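Local coordinates for protein galactose mutarotase related enzyme (Lactobacillus acidophilus, PDB 3DCD) that is of unproven function but probably binds a carbohydrate and may act as an isomerase of the aldose 1-epimerase kind, at residues V24-T29 against Y291-D296; D30-W35 against G145-T150. All blocks are in the same frame, centred on the assembly; numbering follows the deposited sequence.

Contact 1: V24-T29 against Y291-D296; sequences VKSAHT and YHSTTD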
# COMPACT_ATOMS: atom_id res chain seq x y z
N VAL A 24 2.01 -3.55 14.47
CA VAL A 24 0.98 -4.59 14.62
C VAL A 24 1.64 -5.71 15.40
O VAL A 24 2.65 -6.24 14.95
CB VAL A 24 0.50 -5.16 13.27
CG1 VAL A 24 -0.42 -6.38 13.46
CG2 VAL A 24 -0.20 -4.07 12.41
N LYS A 25 1.09 -6.06 16.55
CA LYS A 25 1.67 -7.11 17.36
C LYS A 25 0.66 -8.20 17.69
O LYS A 25 -0.51 -7.91 17.97
CB LYS A 25 2.22 -6.53 18.66
CG LYS A 25 3.56 -5.83 18.52
CD LYS A 25 4.00 -5.38 19.90
CE LYS A 25 4.52 -3.96 19.84
NZ LYS A 25 5.21 -3.60 21.13
N SER A 26 1.10 -9.45 17.67
CA SER A 26 0.28 -10.52 18.22
C SER A 26 0.06 -10.32 19.71
O SER A 26 1.01 -10.13 20.47
CB SER A 26 0.92 -11.88 17.97
OG SER A 26 0.29 -12.87 18.77
N ALA A 27 -1.20 -10.37 20.13
CA ALA A 27 -1.55 -10.30 21.54
C ALA A 27 -1.03 -11.53 22.29
O ALA A 27 -0.84 -11.50 23.51
CB ALA A 27 -3.06 -10.20 21.67
N HIS A 28 -0.78 -12.60 21.56
CA HIS A 28 -0.30 -13.83 22.19
C HIS A 28 1.22 -13.97 22.27
O HIS A 28 1.74 -14.42 23.28
CB HIS A 28 -0.87 -15.03 21.45
CG HIS A 28 -2.35 -15.14 21.57
ND1 HIS A 28 -3.20 -14.98 20.50
CD2 HIS A 28 -3.14 -15.38 22.65
CE1 HIS A 28 -4.45 -15.13 20.90
NE2 HIS A 28 -4.44 -15.37 22.20
N THR A 29 1.92 -13.60 21.20
CA THR A 29 3.35 -13.87 21.08
C THR A 29 4.22 -12.61 21.20
O THR A 29 5.45 -12.71 21.40
CB THR A 29 3.67 -14.49 19.72
OG1 THR A 29 3.52 -13.50 18.70
CG2 THR A 29 2.74 -15.68 19.42
N TYR A 291 -2.53 -11.76 10.19
CA TYR A 291 -1.19 -12.00 10.70
C TYR A 291 -1.11 -13.27 11.54
O TYR A 291 -1.97 -13.51 12.38
CB TYR A 291 -0.76 -10.83 11.58
CG TYR A 291 -1.03 -9.47 10.96
CD1 TYR A 291 -0.07 -8.84 10.18
CD2 TYR A 291 -2.25 -8.84 11.16
CE1 TYR A 291 -0.32 -7.57 9.59
CE2 TYR A 291 -2.51 -7.58 10.59
CZ TYR A 291 -1.54 -6.96 9.82
OH TYR A 291 -1.80 -5.73 9.28
N HIS A 292 -0.06 -14.05 11.30
CA HIS A 292 0.23 -15.22 12.13
C HIS A 292 1.72 -15.24 12.48
O HIS A 292 2.57 -15.07 11.59
CB HIS A 292 -0.18 -16.53 11.47
CG HIS A 292 -0.28 -17.67 12.43
ND1 HIS A 292 0.83 -18.25 13.02
CD2 HIS A 292 -1.35 -18.32 12.94
CE1 HIS A 292 0.44 -19.21 13.84
NE2 HIS A 292 -0.88 -19.28 13.80
N SER A 293 1.99 -15.41 13.78
CA SER A 293 3.34 -15.46 14.31
C SER A 293 4.13 -16.69 13.86
O SER A 293 3.58 -17.65 13.34
CB SER A 293 3.28 -15.45 15.84
OG SER A 293 2.66 -14.24 16.30
N THR A 294 5.43 -16.68 14.12
CA THR A 294 6.26 -17.84 13.85
C THR A 294 5.79 -19.05 14.67
O THR A 294 6.07 -20.19 14.31
CB THR A 294 7.72 -17.56 14.18
OG1 THR A 294 7.84 -17.29 15.58
CG2 THR A 294 8.22 -16.36 13.37
N THR A 295 5.13 -18.79 15.80
CA THR A 295 4.61 -19.84 16.69
C THR A 295 3.08 -19.72 16.82
O THR A 295 2.50 -18.80 16.23
CB THR A 295 5.28 -19.80 18.07
OG1 THR A 295 5.07 -18.50 18.66
CG2 THR A 295 6.79 -20.08 17.94
N ASP A 296 2.45 -20.65 17.54
CA ASP A 296 0.97 -20.72 17.63
C ASP A 296 0.37 -19.46 18.24
O ASP A 296 0.93 -18.91 19.18
CB ASP A 296 0.54 -21.91 18.49
CG ASP A 296 0.59 -23.23 17.73
OD1 ASP A 296 0.91 -23.22 16.52
OD2 ASP A 296 0.32 -24.26 18.38
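Val-24 sits over one face of the Tyr-291 ring. Its CG1 is 3.7 Å from the centroid of the Tyr-291 ring and only 8° off the ring normal, a CH-pi contact near the middle of the ring. The other branch, CG2, lies toward the phenol end, 3.9 Å from Tyr-291 OH, and the two side chains cross at about a right angle. Two residues on, Ser-26 ends its strand and turns the chain. Its OG accepts two backbone N-H groups, from His-28 N at 3.0 Å and from Thr-29 N at 3.0 Å, the geometry of an ST turn and an ST motif. Ser-26 CB meanwhile packs 3.4 Å from Ser-293 OG. In the beta-sandwich of this mutarotase family, side chains here join the end of strand 20-26, at the edge of a three-stranded sheet, to the end of strand 282-292 of the nine-stranded sheet. Just past the strand ends, Glu-297 spans the gap with its carboxylate: one oxygen bonds Ser-26 OG, the other Ser-293 OG. At Thr-29, OG1 stands between the backbone N and the carbonyl carbon (chi1 71°), and from there its hydroxyl donates to Ser-293 OG at 2.7 Å. Thr-29 OG1 also takes the N-H of Glu-31, so one hydroxyl is donor across the contact and acceptor within its own chain. The Thr-29 methyl touches both the middle and the end of the second segment, with CG2 3.6 Å from Ser-293 CB and 3.7 Å from Asp-296 O. Beyond that point the Asp-296 carboxylate turns to a salt bridge with Lys-224.

Contact 2: D30-W35 against G145-T150; sequences DEEFMW and GFNLPT
Phe-146 presents its ring edge to the carbonyl oxygen of Phe-33, which lies near the ring plane, while the selenium of Met-34, a selenomethionine, approaches the same ring obliquely, 3.9 Å from Phe-146 CE2, a Met-aromatic contact. The second flat group, the Trp-35 indole, has the side-chain amide of Asn-147 at its edge, the two planes 73° apart, and stacks on Tyr-249 outside this contact. The backbones form one antiparallel beta bridge, Met-34 facing Phe-146 as a non-hydrogen-bonded pair, by which the loop after strand 20-26 is fastened to the end of strand 136-147; the neighbour across that strand is 249-256, reached through Phe-146 and Val-250. Flanking bonds close the bridge. Asn-147 N donates to Phe-33 O at 2.9 Å, from 36° above the carbonyl plane, and Trp-35 N donates to Gly-145 O at 2.9 Å, tilted further, 50° out of the plane. Phe-33 O also meets Phe-146 CA at 3.3 Å in a CA-H...O contact. The Met-34 chain, bent at chi2 and chi3, curls back alongside Phe-146, pointing the same way, and brings CE to 3.2 Å from Gly-145 O. Glu-32 steadies the loop from within: its OE2 accepts the N-H of Met-34 (N to OE2 2.9 Å) on the anti lone pair, and the same carboxylate also bonds Ser-23 OG and Val-24 N of the neighbouring strand. Near the bridge a water links the two backbones, donating to Phe-33 O at 2.8 Å and to Asn-147 O at 2.7 Å.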
# COMPACT_ATOMS: atom_id res chain seq x y z
N ASP A 30 3.56 -11.45 21.07
CA ASP A 30 4.21 -10.12 21.08
C ASP A 30 5.11 -9.89 19.86
O ASP A 30 5.86 -8.91 19.81
CB ASP A 30 4.95 -9.86 22.40
CG ASP A 30 5.20 -8.38 22.65
OD1 ASP A 30 4.27 -7.57 22.49
OD2 ASP A 30 6.34 -8.05 23.03
N GLU A 31 5.01 -10.77 18.87
CA GLU A 31 5.78 -10.57 17.62
C GLU A 31 5.31 -9.32 16.86
O GLU A 31 4.12 -9.05 16.78
CB GLU A 31 5.71 -11.83 16.73
CG GLU A 31 6.45 -13.03 17.34
CD GLU A 31 6.55 -14.24 16.43
OE1 GLU A 31 6.21 -14.14 15.22
OE2 GLU A 31 6.97 -15.31 16.94
N GLU A 32 6.27 -8.54 16.34
CA GLU A 32 5.97 -7.30 15.63
C GLU A 32 5.92 -7.56 14.13
O GLU A 32 6.91 -7.99 13.54
CB GLU A 32 7.03 -6.24 15.91
CG GLU A 32 6.93 -4.98 15.02
CD GLU A 32 5.63 -4.21 15.23
OE1 GLU A 32 5.42 -3.70 16.34
OE2 GLU A 32 4.82 -4.12 14.28
N PHE A 33 4.78 -7.28 13.50
CA PHE A 33 4.64 -7.61 12.08
C PHE A 33 5.10 -6.51 11.14
O PHE A 33 5.48 -6.80 10.01
CB PHE A 33 3.20 -8.05 11.77
CG PHE A 33 2.85 -9.36 12.39
CD1 PHE A 33 3.17 -10.55 11.73
CD2 PHE A 33 2.25 -9.43 13.64
CE1 PHE A 33 2.87 -11.80 12.31
CE2 PHE A 33 1.94 -10.66 14.23
CZ PHE A 33 2.27 -11.85 13.56
N MSE A 34 5.08 -5.27 11.60
CA MSE A 34 5.38 -4.13 10.75
C MSE A 34 6.85 -3.72 10.81
O MSE A 34 7.44 -3.62 11.89
CB MSE A 34 4.54 -2.91 11.14
CG MSE A 34 3.07 -3.18 11.21
SE MSE A 34 2.28 -3.96 9.57
CE MSE A 34 2.80 -2.62 8.29
N TRP A 35 7.41 -3.49 9.62
CA TRP A 35 8.71 -2.85 9.45
C TRP A 35 8.80 -1.57 10.28
O TRP A 35 7.87 -0.75 10.27
CB TRP A 35 8.93 -2.56 7.97
CG TRP A 35 10.11 -1.65 7.63
CD1 TRP A 35 10.04 -0.37 7.14
CD2 TRP A 35 11.49 -1.97 7.73
NE1 TRP A 35 11.31 0.12 6.93
CE2 TRP A 35 12.22 -0.84 7.28
CE3 TRP A 35 12.20 -3.10 8.14
CZ2 TRP A 35 13.61 -0.80 7.25
CZ3 TRP A 35 13.60 -3.05 8.12
CH2 TRP A 35 14.28 -1.92 7.67
N GLY A 145 4.76 -2.24 5.01
CA GLY A 145 6.01 -3.03 5.06
C GLY A 145 5.94 -4.06 6.18
O GLY A 145 5.63 -3.70 7.32
N PHE A 146 6.21 -5.33 5.84
CA PHE A 146 6.16 -6.45 6.80
C PHE A 146 7.53 -7.00 7.08
O PHE A 146 8.26 -7.34 6.15
CB PHE A 146 5.31 -7.59 6.24
CG PHE A 146 3.93 -7.18 5.84
CD1 PHE A 146 3.55 -7.22 4.51
CD2 PHE A 146 3.03 -6.71 6.80
CE1 PHE A 146 2.26 -6.81 4.13
CE2 PHE A 146 1.74 -6.30 6.44
CZ PHE A 146 1.35 -6.37 5.09
N ASN A 147 7.87 -7.12 8.37
CA ASN A 147 9.11 -7.80 8.79
C ASN A 147 9.19 -9.23 8.30
O ASN A 147 8.18 -9.93 8.24
CB ASN A 147 9.20 -7.87 10.33
CG ASN A 147 9.42 -6.52 10.98
OD1 ASN A 147 8.96 -6.28 12.09
ND2 ASN A 147 10.17 -5.66 10.33
N LEU A 148 10.40 -9.68 7.96
CA LEU A 148 10.68 -11.10 7.81
C LEU A 148 11.43 -11.48 9.08
O LEU A 148 12.56 -11.03 9.29
CB LEU A 148 11.56 -11.37 6.58
CG LEU A 148 11.14 -10.67 5.28
CD1 LEU A 148 12.15 -10.95 4.19
CD2 LEU A 148 9.74 -11.12 4.82
N PRO A 149 10.80 -12.28 9.96
CA PRO A 149 11.47 -12.61 11.23
C PRO A 149 12.70 -13.50 11.01
O PRO A 149 12.67 -14.43 10.21
CB PRO A 149 10.40 -13.36 12.03
CG PRO A 149 9.39 -13.80 11.01
CD PRO A 149 9.46 -12.90 9.84
N THR A 150 13.79 -13.18 11.70
CA THR A 150 15.01 -13.94 11.58
C THR A 150 15.64 -14.16 12.96
O THR A 150 16.87 -14.21 13.10
CB THR A 150 16.03 -13.23 10.67
OG1 THR A 150 16.38 -11.98 11.26
CG2 THR A 150 15.46 -13.01 9.26
O HOH W 1 5.80 -9.51 9.39

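The two contacts are nested: along the chain come 24-29, then directly 30-35, then 145-150, and finally 291-296, so contact 1 closes the outer loop and contact 2 the inner one. Their centres lie about 10 Å apart, on one side of the chain's centre. Together they join three sheets, since strand 20-26 belongs to the three-stranded sheet, strand 136-147 to the six-stranded one and strand 282-292 to the nine-stranded one. They also touch directly: Phe-33 N lies 2.8 Å from Val-24 O, and Glu-31 OE2 2.6 Å from Thr-294 OG1, both probable hydrogen bonds. Segment 30-35 is thus tied at or near strand ends of all three sheets.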